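Local coordinates for DUF1254 domain-containing protein (Vibrio parahaemolyticus, PDB 3U07), which is of unknown function but combines a DUF1254 and a DUF1214 domain and probably carries a signal sequence, at residues Thr50-Gln62 with Leu85-Ile97. The protein carries 2 engineered substitutions. Residues are numbered along the deposited sequence; the frame is centred on the assembly and turned at random.
Sequences TAVENNYPLNEFQ and LMGWLDVAAEPVI. Engineered in segment 50-62: Glu60 (natural residue Arg).
Asn59 grips Asp90 with both ends of its side-chain amide. Its OD1 accepts from Asp90 N at 2.8 Å, with the donor well above the carbonyl plane. Its ND2 gives a straight bond to Asp90 O at 3.0 Å, in the amide plane and on a lone pair of the acceptor. The two bonds take the N-H and C=O of one residue and fix the rotation of the amide. CG lies anti to the carbonyl carbon (chi1 -69°), which sets OD1 beside Leu89 CA, at 3.2 Å. Asn59 N also bonds Trp88 O at 2.7 Å. Leu58 CD2 touches Trp88 CB, and Leu58 CD1 lies near Asp90 CB.

Further along, Gln62 N bonds Met86 O at 2.7 Å. The Gln62 amide lies beside the Trp88 indole, the two planes 25° apart. Water 3 joins Gln62 NE2 to Trp88 NE1 at the ring edge. Ala51 CB makes an off-centre CH-pi contact with the five-membered ring. Leu85 CD1 sits over the centre of the Phe61 ring, 4.1 Å from its centroid.

Strand 82-90 is an outermost strand of a four-stranded antiparallel sheet. One edge pairs with strand 161-169, and the loop after helix 26-52 runs along the other. Water 1 accepts a hydrogen bond from Trp88 N and donates one to Pro57 O.

Phe47 of helix 26-52 packs edge-to-face with Trp88. Ile188 touches both Asn59 and Phe61. Asp90 OD1 closes an Asx turn with Ala92 N and forms a salt bridge with Arg205.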
loop_
_atom_site.group_PDB
_atom_site.type_symbol
_atom_site.label_atom_id
_atom_site.label_comp_id
_atom_site.label_asym_id
_atom_site.label_seq_id
_atom_site.Cartn_x
_atom_site.Cartn_y
_atom_site.Cartn_z
ATOM N N THR A 50 3.423 -4.103 -14.916
ATOM C CA THR A 50 3.260 -2.656 -14.968
ATOM C C THR A 50 4.456 -1.981 -15.641
ATOM O O THR A 50 4.391 -1.616 -16.815
ATOM C CB THR A 50 3.064 -2.047 -13.565
ATOM O OG1 THR A 50 4.090 -2.516 -12.686
ATOM C CG2 THR A 50 1.704 -2.431 -13.002
ATOM N N ALA A 51 5.552 -1.837 -14.904
ATOM C CA ALA A 51 6.751 -1.182 -15.421
ATOM C C ALA A 51 7.447 -1.842 -16.610
ATOM O O ALA A 51 7.837 -1.158 -17.552
ATOM C CB ALA A 51 7.767 -0.983 -14.282
ATOM N N VAL A 52 7.615 -3.159 -16.582
ATOM C CA VAL A 52 8.313 -3.822 -17.678
ATOM C C VAL A 52 7.576 -3.837 -19.016
ATOM O O VAL A 52 8.122 -3.384 -20.025
ATOM C CB VAL A 52 8.708 -5.276 -17.306
ATOM C CG1 VAL A 52 9.396 -5.949 -18.487
ATOM C CG2 VAL A 52 9.643 -5.270 -16.107
ATOM N N GLU A 53 6.343 -4.332 -19.047
ATOM C CA GLU A 53 5.651 -4.374 -20.323
ATOM C C GLU A 53 4.978 -3.080 -20.767
ATOM O O GLU A 53 4.310 -3.044 -21.797
ATOM C CB GLU A 53 4.681 -5.562 -20.381
ATOM C CG GLU A 53 3.640 -5.665 -19.301
ATOM C CD GLU A 53 2.974 -7.031 -19.312
ATOM O OE1 GLU A 53 1.897 -7.187 -18.699
ATOM O OE2 GLU A 53 3.541 -7.955 -19.931
ATOM N N ASN A 54 5.164 -2.015 -19.994
ATOM C CA ASN A 54 4.627 -0.710 -20.353
ATOM C C ASN A 54 5.834 0.207 -20.492
ATOM O O ASN A 54 5.720 1.410 -20.728
ATOM C CB ASN A 54 3.667 -0.200 -19.283
ATOM C CG ASN A 54 2.298 -0.847 -19.387
ATOM O OD1 ASN A 54 1.549 -0.593 -20.333
ATOM N ND2 ASN A 54 1.970 -1.702 -18.425
ATOM N N ASN A 55 7.002 -0.409 -20.355
ATOM C CA ASN A 55 8.281 0.267 -20.466
ATOM C C ASN A 55 8.325 1.572 -19.685
ATOM O O ASN A 55 8.586 2.634 -20.245
ATOM C CB ASN A 55 8.606 0.509 -21.947
ATOM C CG ASN A 55 10.096 0.669 -22.201
ATOM O OD1 ASN A 55 10.924 0.040 -21.539
ATOM N ND2 ASN A 55 10.442 1.498 -23.178
ATOM N N TYR A 56 8.058 1.489 -18.384
ATOM C CA TYR A 56 8.097 2.671 -17.530
ATOM C C TYR A 56 9.536 3.020 -17.183
ATOM O O TYR A 56 10.305 2.163 -16.744
ATOM C CB TYR A 56 7.350 2.440 -16.215
ATOM C CG TYR A 56 5.849 2.362 -16.330
ATOM C CD1 TYR A 56 5.185 2.869 -17.446
ATOM C CD2 TYR A 56 5.086 1.806 -15.302
ATOM C CE1 TYR A 56 3.798 2.823 -17.536
ATOM C CE2 TYR A 56 3.701 1.758 -15.382
ATOM C CZ TYR A 56 3.061 2.266 -16.499
ATOM O OH TYR A 56 1.687 2.206 -16.579
ATOM N N PRO A 57 9.936 4.277 -17.398
ATOM C CA PRO A 57 11.323 4.572 -17.038
ATOM C C PRO A 57 11.456 4.514 -15.516
ATOM O O PRO A 57 10.532 4.878 -14.783
ATOM C CB PRO A 57 11.543 5.973 -17.609
ATOM C CG PRO A 57 10.158 6.556 -17.668
ATOM C CD PRO A 57 9.328 5.396 -18.135
ATOM N N LEU A 58 12.594 4.027 -15.043
ATOM C CA LEU A 58 12.836 3.923 -13.614
ATOM C C LEU A 58 13.361 5.257 -13.075
ATOM O O LEU A 58 13.870 6.087 -13.831
ATOM C CB LEU A 58 13.834 2.793 -13.350
ATOM C CG LEU A 58 13.397 1.439 -13.933
ATOM C CD1 LEU A 58 14.489 0.405 -13.714
ATOM C CD2 LEU A 58 12.097 0.983 -13.281
ATOM N N ASN A 59 13.215 5.468 -11.771
ATOM C CA ASN A 59 13.666 6.702 -11.131
ATOM C C ASN A 59 12.990 7.931 -11.728
ATOM O O ASN A 59 13.619 8.970 -11.932
ATOM C CB ASN A 59 15.195 6.832 -11.224
ATOM C CG ASN A 59 15.918 5.814 -10.356
ATOM O OD1 ASN A 59 15.469 5.499 -9.253
ATOM N ND2 ASN A 59 17.045 5.307 -10.841
ATOM N N GLU A 60 11.698 7.786 -12.005
ATOM C CA GLU A 60 10.866 8.855 -12.553
ATOM C C GLU A 60 9.430 8.588 -12.132
ATOM O O GLU A 60 9.021 7.433 -12.013
ATOM C CB GLU A 60 10.917 8.878 -14.086
ATOM C CG GLU A 60 12.174 9.484 -14.695
ATOM C CD GLU A 60 12.102 9.575 -16.219
ATOM O OE1 GLU A 60 10.978 9.684 -16.755
ATOM O OE2 GLU A 60 13.166 9.550 -16.876
ATOM N N PHE A 61 8.671 9.650 -11.885
ATOM C CA PHE A 61 7.269 9.511 -11.528
ATOM C C PHE A 61 6.570 9.157 -12.843
ATOM O O PHE A 61 6.865 9.750 -13.881
ATOM C CB PHE A 61 6.732 10.835 -10.979
ATOM C CG PHE A 61 7.365 11.254 -9.681
ATOM C CD1 PHE A 61 7.162 10.510 -8.518
ATOM C CD2 PHE A 61 8.172 12.385 -9.619
ATOM C CE1 PHE A 61 7.753 10.888 -7.314
ATOM C CE2 PHE A 61 8.770 12.771 -8.418
ATOM C CZ PHE A 61 8.561 12.019 -7.263
ATOM N N GLN A 62 5.668 8.183 -12.808
ATOM C CA GLN A 62 4.955 7.764 -14.014
ATOM C C GLN A 62 4.227 8.912 -14.700
ATOM O O GLN A 62 3.231 9.419 -14.189
ATOM C CB GLN A 62 3.962 6.657 -13.673
ATOM C CG GLN A 62 4.581 5.274 -13.625
ATOM C CD GLN A 62 3.794 4.319 -12.752
ATOM O OE1 GLN A 62 2.565 4.388 -12.690
ATOM N NE2 GLN A 62 4.498 3.412 -12.079
ATOM N N LEU A 85 1.293 10.175 -6.623
ATOM C CA LEU A 85 2.477 10.168 -7.466
ATOM C C LEU A 85 3.033 8.751 -7.323
ATOM O O LEU A 85 3.132 8.227 -6.210
ATOM C CB LEU A 85 3.515 11.185 -6.987
ATOM C CG LEU A 85 3.357 12.640 -7.426
ATOM C CD1 LEU A 85 4.577 13.425 -6.968
ATOM C CD2 LEU A 85 3.219 12.722 -8.943
HETATM N N MSE A 86 3.374 8.122 -8.442
HETATM C CA MSE A 86 3.901 6.764 -8.410
HETATM C C MSE A 86 5.139 6.611 -9.268
HETATM O O MSE A 86 5.356 7.362 -10.218
HETATM C CB MSE A 86 2.855 5.763 -8.905
HETATM C CG MSE A 86 1.610 5.654 -8.051
HETATM SE SE MSE A 86 0.326 4.484 -8.893
HETATM C CE MSE A 86 0.344 5.275 -10.648
ATOM N N GLY A 87 5.945 5.617 -8.925
ATOM C CA GLY A 87 7.145 5.356 -9.682
ATOM C C GLY A 87 7.900 4.190 -9.091
ATOM O O GLY A 87 7.473 3.589 -8.103
ATOM N N TRP A 88 9.023 3.868 -9.717
ATOM C CA TRP A 88 9.882 2.793 -9.262
ATOM C C TRP A 88 11.300 3.331 -9.200
ATOM O O TRP A 88 11.799 3.905 -10.165
ATOM C CB TRP A 88 9.833 1.612 -10.228
ATOM C CG TRP A 88 8.530 0.887 -10.235
ATOM C CD1 TRP A 88 7.441 1.157 -11.013
ATOM C CD2 TRP A 88 8.173 -0.229 -9.413
ATOM N NE1 TRP A 88 6.425 0.273 -10.726
ATOM C CE2 TRP A 88 6.847 -0.586 -9.745
ATOM C CE3 TRP A 88 8.845 -0.960 -8.425
ATOM C CZ2 TRP A 88 6.181 -1.650 -9.128
ATOM C CZ3 TRP A 88 8.182 -2.020 -7.810
ATOM C CH2 TRP A 88 6.861 -2.351 -8.164
ATOM N N LEU A 89 11.935 3.157 -8.051
ATOM C CA LEU A 89 13.304 3.598 -7.849
ATOM C C LEU A 89 14.219 2.433 -8.195
ATOM O O LEU A 89 13.838 1.270 -8.045
ATOM C CB LEU A 89 13.526 3.972 -6.378
ATOM C CG LEU A 89 13.384 5.405 -5.859
ATOM C CD1 LEU A 89 12.376 6.196 -6.659
ATOM C CD2 LEU A 89 13.020 5.345 -4.387
ATOM N N ASP A 90 15.416 2.746 -8.675
ATOM C CA ASP A 90 16.408 1.717 -8.975
ATOM C C ASP A 90 17.694 2.277 -8.410
ATOM O O ASP A 90 18.224 3.259 -8.926
ATOM C CB ASP A 90 16.558 1.478 -10.477
ATOM C CG ASP A 90 17.723 0.551 -10.804
ATOM O OD1 ASP A 90 18.177 -0.198 -9.912
ATOM O OD2 ASP A 90 18.182 0.562 -11.961
ATOM N N VAL A 91 18.184 1.663 -7.340
ATOM C CA VAL A 91 19.403 2.135 -6.693
ATOM C C VAL A 91 20.609 1.224 -6.947
ATOM O O VAL A 91 21.639 1.351 -6.284
ATOM C CB VAL A 91 19.187 2.261 -5.167
ATOM C CG1 VAL A 91 17.993 3.185 -4.883
ATOM C CG2 VAL A 91 18.936 0.883 -4.557
ATOM N N ALA A 92 20.478 0.318 -7.911
ATOM C CA ALA A 92 21.555 -0.617 -8.238
ATOM C C ALA A 92 22.880 0.066 -8.571
ATOM O O ALA A 92 23.907 -0.253 -7.983
ATOM C CB ALA A 92 21.142 -1.517 -9.405
ATOM N N ALA A 93 22.853 1.003 -9.514
ATOM C CA ALA A 93 24.074 1.687 -9.934
ATOM C C ALA A 93 24.572 2.680 -8.903
ATOM O O ALA A 93 25.773 2.823 -8.701
ATOM C CB ALA A 93 23.849 2.392 -11.273
ATOM N N GLU A 94 23.639 3.362 -8.249
ATOM C CA GLU A 94 23.984 4.353 -7.245
ATOM C C GLU A 94 22.723 4.778 -6.488
ATOM O O GLU A 94 21.611 4.458 -6.902
ATOM C CB GLU A 94 24.607 5.574 -7.925
ATOM C CG GLU A 94 23.670 6.238 -8.923
ATOM C CD GLU A 94 24.238 7.519 -9.491
ATOM O OE1 GLU A 94 24.785 8.317 -8.708
ATOM O OE2 GLU A 94 24.126 7.734 -10.716
ATOM N N PRO A 95 22.885 5.503 -5.368
ATOM C CA PRO A 95 21.738 5.959 -4.579
ATOM C C PRO A 95 20.853 6.917 -5.363
ATOM O O PRO A 95 21.272 7.486 -6.378
ATOM C CB PRO A 95 22.389 6.645 -3.384
ATOM C CG PRO A 95 23.659 5.872 -3.206
ATOM C CD PRO A 95 24.141 5.747 -4.637
ATOM N N VAL A 96 19.632 7.100 -4.876
ATOM C CA VAL A 96 18.672 7.987 -5.511
ATOM C C VAL A 96 18.044 8.844 -4.426
ATOM O O VAL A 96 17.762 8.374 -3.320
ATOM C CB VAL A 96 17.575 7.187 -6.250
ATOM C CG1 VAL A 96 16.853 6.282 -5.275
ATOM C CG2 VAL A 96 16.595 8.131 -6.918
ATOM N N ILE A 97 17.832 10.109 -4.751
ATOM C CA ILE A 97 17.267 11.047 -3.806
ATOM C C ILE A 97 15.899 11.548 -4.245
ATOM O O ILE A 97 15.718 12.022 -5.366
ATOM C CB ILE A 97 18.232 12.245 -3.616
ATOM C CG1 ILE A 97 19.519 11.751 -2.948
ATOM C CG2 ILE A 97 17.570 13.340 -2.796
ATOM C CD1 ILE A 97 20.671 12.732 -3.031
HETATM O O HOH W 1 9.179 4.941 -12.267
HETATM O O HOH W 2 2.582 9.369 -10.986
HETATM O O HOH W 3 3.809 0.672 -11.567
#